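Local coordinates for hypothetical protein TM1010 (Thermotoga maritima, PDB 2F4P) that is of unknown function but carries a cupin domain, a barrel of antiparallel beta strands, at residues D27-V33 with G58-H62; K78-Q82 with A143-K147. One frame throughout, in Å; residues are numbered along the deposited sequence.

Interaction 1 (D27-V33 with G58-H62)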
loop_
_atom_site.group_PDB
_atom_site.type_symbol
_atom_site.label_atom_id
_atom_site.label_comp_id
_atom_site.label_asym_id
_atom_site.label_seq_id
_atom_site.Cartn_x
_atom_site.Cartn_y
_atom_site.Cartn_z
ATOM N N ASP A 27 18.510 15.069 -6.794
ATOM C CA ASP A 27 19.316 14.487 -5.707
ATOM C C ASP A 27 19.089 12.985 -5.574
ATOM O O ASP A 27 19.976 12.260 -5.155
ATOM C CB ASP A 27 18.941 15.091 -4.344
ATOM C CG ASP A 27 19.466 16.517 -4.136
ATOM O OD1 ASP A 27 20.073 17.126 -5.054
ATOM O OD2 ASP A 27 19.231 17.020 -3.019
ATOM N N PHE A 28 17.875 12.527 -5.882
ATOM C CA PHE A 28 17.495 11.139 -5.629
ATOM C C PHE A 28 17.031 10.358 -6.853
ATOM O O PHE A 28 16.918 9.138 -6.774
ATOM C CB PHE A 28 16.349 11.095 -4.619
ATOM C CG PHE A 28 16.561 11.974 -3.434
ATOM C CD1 PHE A 28 17.587 11.703 -2.532
ATOM C CD2 PHE A 28 15.762 13.091 -3.226
ATOM C CE1 PHE A 28 17.804 12.511 -1.434
ATOM C CE2 PHE A 28 15.980 13.914 -2.134
ATOM C CZ PHE A 28 16.999 13.616 -1.231
ATOM N N PHE A 29 16.685 11.070 -7.926
ATOM C CA PHE A 29 16.089 10.477 -9.129
ATOM C C PHE A 29 16.804 10.921 -10.385
ATOM O O PHE A 29 17.295 12.034 -10.461
ATOM C CB PHE A 29 14.622 10.888 -9.266
ATOM C CG PHE A 29 13.761 10.502 -8.095
ATOM C CD1 PHE A 29 13.258 9.221 -7.993
ATOM C CD2 PHE A 29 13.441 11.433 -7.104
ATOM C CE1 PHE A 29 12.464 8.857 -6.922
ATOM C CE2 PHE A 29 12.638 11.066 -6.016
ATOM C CZ PHE A 29 12.161 9.778 -5.932
ATOM N N THR A 30 16.817 10.038 -11.377
ATOM C CA THR A 30 17.224 10.333 -12.738
ATOM C C THR A 30 15.967 10.421 -13.579
ATOM O O THR A 30 15.104 9.538 -13.535
ATOM C CB THR A 30 18.104 9.188 -13.297
ATOM O OG1 THR A 30 19.283 9.056 -12.496
ATOM C CG2 THR A 30 18.475 9.417 -14.746
ATOM N N GLY A 31 15.835 11.504 -14.333
ATOM C CA GLY A 31 14.643 11.708 -15.144
ATOM C C GLY A 31 13.431 12.253 -14.387
ATOM O O GLY A 31 13.550 12.778 -13.278
ATOM N N ASN A 32 12.261 12.143 -15.019
ATOM C CA ASN A 32 11.049 12.799 -14.548
ATOM C C ASN A 32 10.226 11.838 -13.718
ATOM O O ASN A 32 9.769 10.811 -14.216
ATOM C CB ASN A 32 10.239 13.333 -15.731
ATOM C CG ASN A 32 10.960 14.446 -16.455
ATOM O OD1 ASN A 32 11.626 15.279 -15.816
ATOM N ND2 ASN A 32 10.870 14.455 -17.785
ATOM N N VAL A 33 10.038 12.198 -12.448
ATOM C CA VAL A 33 9.348 11.341 -11.472
ATOM C C VAL A 33 8.442 12.257 -10.662
ATOM O O VAL A 33 8.828 13.388 -10.380
ATOM C CB VAL A 33 10.364 10.705 -10.514
ATOM C CG1 VAL A 33 9.681 9.860 -9.399
ATOM C CG2 VAL A 33 11.356 9.854 -11.289
ATOM N N GLY A 58 12.217 5.750 -18.760
ATOM C CA GLY A 58 13.627 6.023 -18.597
ATOM C C GLY A 58 13.989 6.550 -17.207
ATOM O O GLY A 58 15.163 6.634 -16.866
ATOM N N ALA A 59 13.006 6.967 -16.428
ATOM C CA ALA A 59 13.287 7.565 -15.124
ATOM C C ALA A 59 13.416 6.474 -14.068
ATOM O O ALA A 59 12.798 5.399 -14.166
ATOM C CB ALA A 59 12.218 8.563 -14.735
ATOM N N ARG A 60 14.240 6.763 -13.059
ATOM C CA ARG A 60 14.525 5.795 -12.012
ATOM C C ARG A 60 15.191 6.425 -10.820
ATOM O O ARG A 60 15.804 7.492 -10.909
ATOM C CB ARG A 60 15.421 4.682 -12.539
ATOM C CG ARG A 60 16.882 5.054 -12.798
ATOM C CD ARG A 60 17.139 5.292 -14.217
ATOM N NE ARG A 60 18.551 5.566 -14.554
ATOM C CZ ARG A 60 18.961 5.880 -15.785
ATOM N NH1 ARG A 60 18.088 5.973 -16.782
ATOM N NH2 ARG A 60 20.235 6.123 -16.026
ATOM N N THR A 61 15.144 5.713 -9.710
ATOM C CA THR A 61 15.814 6.151 -8.533
ATOM C C THR A 61 17.320 6.021 -8.745
ATOM O O THR A 61 17.802 5.237 -9.595
ATOM C CB THR A 61 15.417 5.279 -7.286
ATOM O OG1 THR A 61 15.958 3.952 -7.435
ATOM C CG2 THR A 61 13.929 5.171 -7.136
ATOM N N HIS A 62 18.066 6.769 -7.949
ATOM C CA HIS A 62 19.470 6.431 -7.703
ATOM C C HIS A 62 19.549 5.096 -6.960
ATOM O O HIS A 62 18.540 4.593 -6.418
ATOM C CB HIS A 62 20.119 7.531 -6.873
ATOM C CG HIS A 62 20.247 8.829 -7.603
ATOM N ND1 HIS A 62 20.874 9.929 -7.059
ATOM C CD2 HIS A 62 19.835 9.202 -8.838
ATOM C CE1 HIS A 62 20.848 10.920 -7.930
ATOM N NE2 HIS A 62 20.214 10.509 -9.014
HETATM O O HOH W 1 21.794 9.810 -4.556
HETATM O O HOH W 2 20.172 12.491 -10.835
HETATM O O HOH W 3 19.599 6.652 -11.297
#
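The imidazole of His62 lies flat against the backbone of 27-33, at the end of a short antiparallel beta ladder of the cupin barrel. Phe28 C sits over the centre of one face, 3.6 Å above the ring plane, and Phe29 N lies over the rim of that face. Two waters lie in the ring plane at its edge. One joins His62 ND1 to Asp27 O, the other joins His62 NE2 to Phe29 O, so both ring nitrogens reach the neighbouring backbone through water. Thr30 OG1 also stands at the ring edge, 3.7 Å from His62 CD2. The Arg60 guanidinium carries Thr30 CG2 over the centre of one face, 3.7 Å from Arg60 CZ. The Phe29 ring has Val33 CG1 over one face, offset toward the rim, and Arg60 O at its edge.

The ladder joins strand 29-30 to the start of strand 60-65. Thr30 and Arg60 form the hydrogen-bonded pair. Thr30 N donates to Arg60 O at 2.8 Å, and Arg60 N returns a bond to Thr30 O. Phe29 and Thr61 are the non-hydrogen-bonded pair. Beyond them His62 N donates to Phe28 O at 2.9 Å, almost straight (177°) but from above the carbonyl plane.

The Arg60 chain bends at chi2 (-101°) and runs back toward the residues before the strand, where NH1 bonds Gly58 O. NH2 bonds Val135 O, and Tyr140 makes a cation-pi contact with the same arginine. These partners help fix the guanidinium with its face against Thr30 CG2. At the other end of the ladder Ala59 CB packs 3.8 Å from Val33 CG2 and lies 3.4 Å from Asn32 O.

Interaction 2 (K78-Q82 with A143-K147). With EDO (1,2-ethanediol), chain G.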
loop_
_atom_site.group_PDB
_atom_site.type_symbol
_atom_site.label_atom_id
_atom_site.label_comp_id
_atom_site.label_asym_id
_atom_site.label_seq_id
_atom_site.Cartn_x
_atom_site.Cartn_y
_atom_site.Cartn_z
ATOM N N LYS A 78 5.153 -0.646 -16.771
ATOM C CA LYS A 78 6.259 -1.574 -16.836
ATOM C C LYS A 78 7.495 -0.909 -16.257
ATOM O O LYS A 78 7.805 0.248 -16.567
ATOM C CB LYS A 78 6.538 -1.995 -18.288
ATOM C CG LYS A 78 7.666 -3.022 -18.436
ATOM C CD LYS A 78 7.853 -3.451 -19.900
ATOM C CE LYS A 78 9.064 -4.351 -20.090
ATOM N NZ LYS A 78 9.415 -4.480 -21.541
ATOM N N GLY A 79 8.180 -1.630 -15.390
ATOM C CA GLY A 79 9.420 -1.146 -14.842
ATOM C C GLY A 79 10.412 -2.218 -14.524
ATOM O O GLY A 79 10.267 -3.363 -14.921
ATOM N N PHE A 80 11.418 -1.811 -13.771
ATOM C CA PHE A 80 12.527 -2.658 -13.382
ATOM C C PHE A 80 12.898 -2.412 -11.942
ATOM O O PHE A 80 12.808 -1.278 -11.452
ATOM C CB PHE A 80 13.752 -2.377 -14.252
ATOM C CG PHE A 80 13.584 -2.834 -15.637
ATOM C CD1 PHE A 80 12.905 -2.039 -16.559
ATOM C CD2 PHE A 80 14.053 -4.063 -16.038
ATOM C CE1 PHE A 80 12.732 -2.480 -17.875
ATOM C CE2 PHE A 80 13.881 -4.498 -17.331
ATOM C CZ PHE A 80 13.217 -3.700 -18.256
ATOM N N TYR A 81 13.301 -3.504 -11.289
ATOM C CA TYR A 81 13.882 -3.506 -9.964
ATOM C C TYR A 81 15.217 -4.259 -10.031
ATOM O O TYR A 81 15.297 -5.318 -10.610
ATOM C CB TYR A 81 12.944 -4.190 -8.970
ATOM C CG TYR A 81 13.546 -4.521 -7.618
ATOM C CD1 TYR A 81 13.826 -3.527 -6.685
ATOM C CD2 TYR A 81 13.866 -5.838 -7.278
ATOM C CE1 TYR A 81 14.358 -3.825 -5.454
ATOM C CE2 TYR A 81 14.417 -6.141 -6.035
ATOM C CZ TYR A 81 14.660 -5.132 -5.125
ATOM O OH TYR A 81 15.201 -5.415 -3.884
ATOM N N GLN A 82 16.259 -3.692 -9.443
ATOM C CA GLN A 82 17.555 -4.339 -9.434
ATOM C C GLN A 82 18.283 -4.128 -8.130
ATOM O O GLN A 82 18.439 -2.993 -7.680
ATOM C CB GLN A 82 18.417 -3.820 -10.563
ATOM C CG GLN A 82 19.814 -4.501 -10.616
ATOM C CD GLN A 82 20.554 -4.209 -11.911
ATOM O OE1 GLN A 82 20.753 -3.044 -12.284
ATOM N NE2 GLN A 82 20.989 -5.267 -12.599
ATOM N N ALA A 143 20.696 -3.264 -17.905
ATOM C CA ALA A 143 19.563 -3.774 -17.167
ATOM C C ALA A 143 18.298 -3.914 -17.994
ATOM O O ALA A 143 17.538 -4.856 -17.779
ATOM C CB ALA A 143 19.295 -2.900 -15.923
ATOM N N THR A 144 18.082 -3.009 -18.943
ATOM C CA THR A 144 16.773 -2.875 -19.593
ATOM C C THR A 144 16.718 -3.157 -21.090
ATOM O O THR A 144 15.673 -3.556 -21.597
ATOM C CB THR A 144 16.209 -1.449 -19.391
ATOM O OG1 THR A 144 17.052 -0.491 -20.046
ATOM C CG2 THR A 144 16.114 -1.126 -17.929
ATOM N N GLU A 145 17.811 -2.922 -21.806
ATOM C CA GLU A 145 17.779 -3.007 -23.263
ATOM C C GLU A 145 17.297 -4.383 -23.719
ATOM O O GLU A 145 17.787 -5.411 -23.236
ATOM C CB GLU A 145 19.156 -2.705 -23.872
ATOM N N GLY A 146 16.316 -4.384 -24.627
ATOM C CA GLY A 146 15.744 -5.615 -25.183
ATOM C C GLY A 146 14.827 -6.425 -24.272
ATOM O O GLY A 146 14.456 -7.545 -24.624
ATOM N N LYS A 147 14.451 -5.877 -23.112
ATOM C CA LYS A 147 13.658 -6.644 -22.128
ATOM C C LYS A 147 12.152 -6.285 -22.121
ATOM O O LYS A 147 11.617 -5.721 -23.085
ATOM C CB LYS A 147 14.284 -6.546 -20.726
ATOM C CG LYS A 147 15.795 -6.843 -20.716
ATOM C CD LYS A 147 16.216 -7.910 -19.696
ATOM C CE LYS A 147 16.016 -7.465 -18.250
ATOM N NZ LYS A 147 17.184 -7.810 -17.381
ATOM O OXT LYS A 147 11.414 -6.600 -21.179
HETATM C C1 EDO G . 20.655 -6.455 -15.702
HETATM O O1 EDO G . 19.906 -7.609 -15.390
HETATM C C2 EDO G . 22.119 -6.566 -15.337
HETATM O O2 EDO G . 22.601 -5.231 -15.228
#
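The C-terminal tail closes over the side of a beta strand here, and the chain's last carboxylate is held by a lysine of that strand. Lys78 NZ forms a salt bridge with Lys147 OXT at 2.9 Å. It also donates to Lys147 O at 3.0 Å, so one ammonium group grips both carboxylate oxygens. The Lys78 chain is fully extended, with CG anti to the backbone N (chi1 -178°), and its full length carries NZ out to the terminal carboxylate.

Two residues along the strand, the Phe80 ring takes up the apolar part of the contact. Thr144 CG2 stands over the centre of one face in a CH-pi contact, 3.6 Å from the ring centroid and 12° off the normal. Lys147 lies along the ring edge: its CB is in the ring plane, and its CE is 3.8 Å from Phe80 CE2.

Strand 78-83 belongs to the cupin barrel, and helix 137-144 ends against it. After the helix a type II beta turn runs from Thr144 to Lys147, closed by Lys147 N bonding to Thr144 O. Gly146 takes the positive phi in this turn. The turn brings the terminal residue back to the strand. The Lys147 side chain then bends at chi2, chi3 and chi4, and NZ makes a weak bond to Ala143 O.

Gln82 brings OE1 to 3.9 Å from the Ala143 methyl; OE1 also accepts from Trp106 NE1. Its NE2 bonds Lys86 O and donates to O2 of a bound 1,2-ethanediol at 3.1 Å, with an N-H...O angle of 170°.

Interaction 1 comes first along the chain and closes before interaction 2 opens. Their centres lie 14 Å apart. The nearest atoms are about 7 Å apart, so the two contacts do not touch. Both reach the same antiparallel sheet. Strand 105-109 pairs with both 60-65 and 78-83, and so links the two contacts. Helix 137-144 borders both: Tyr140 serves Arg60 of interaction 1 with its ring and Thr144 of interaction 2 with its carbonyl. Strand 29-30, from the N-terminal part of the chain, thus extends this sheet by pairing, while the C-terminal residues 143-147 pack on it through side chains and the terminal carboxylate.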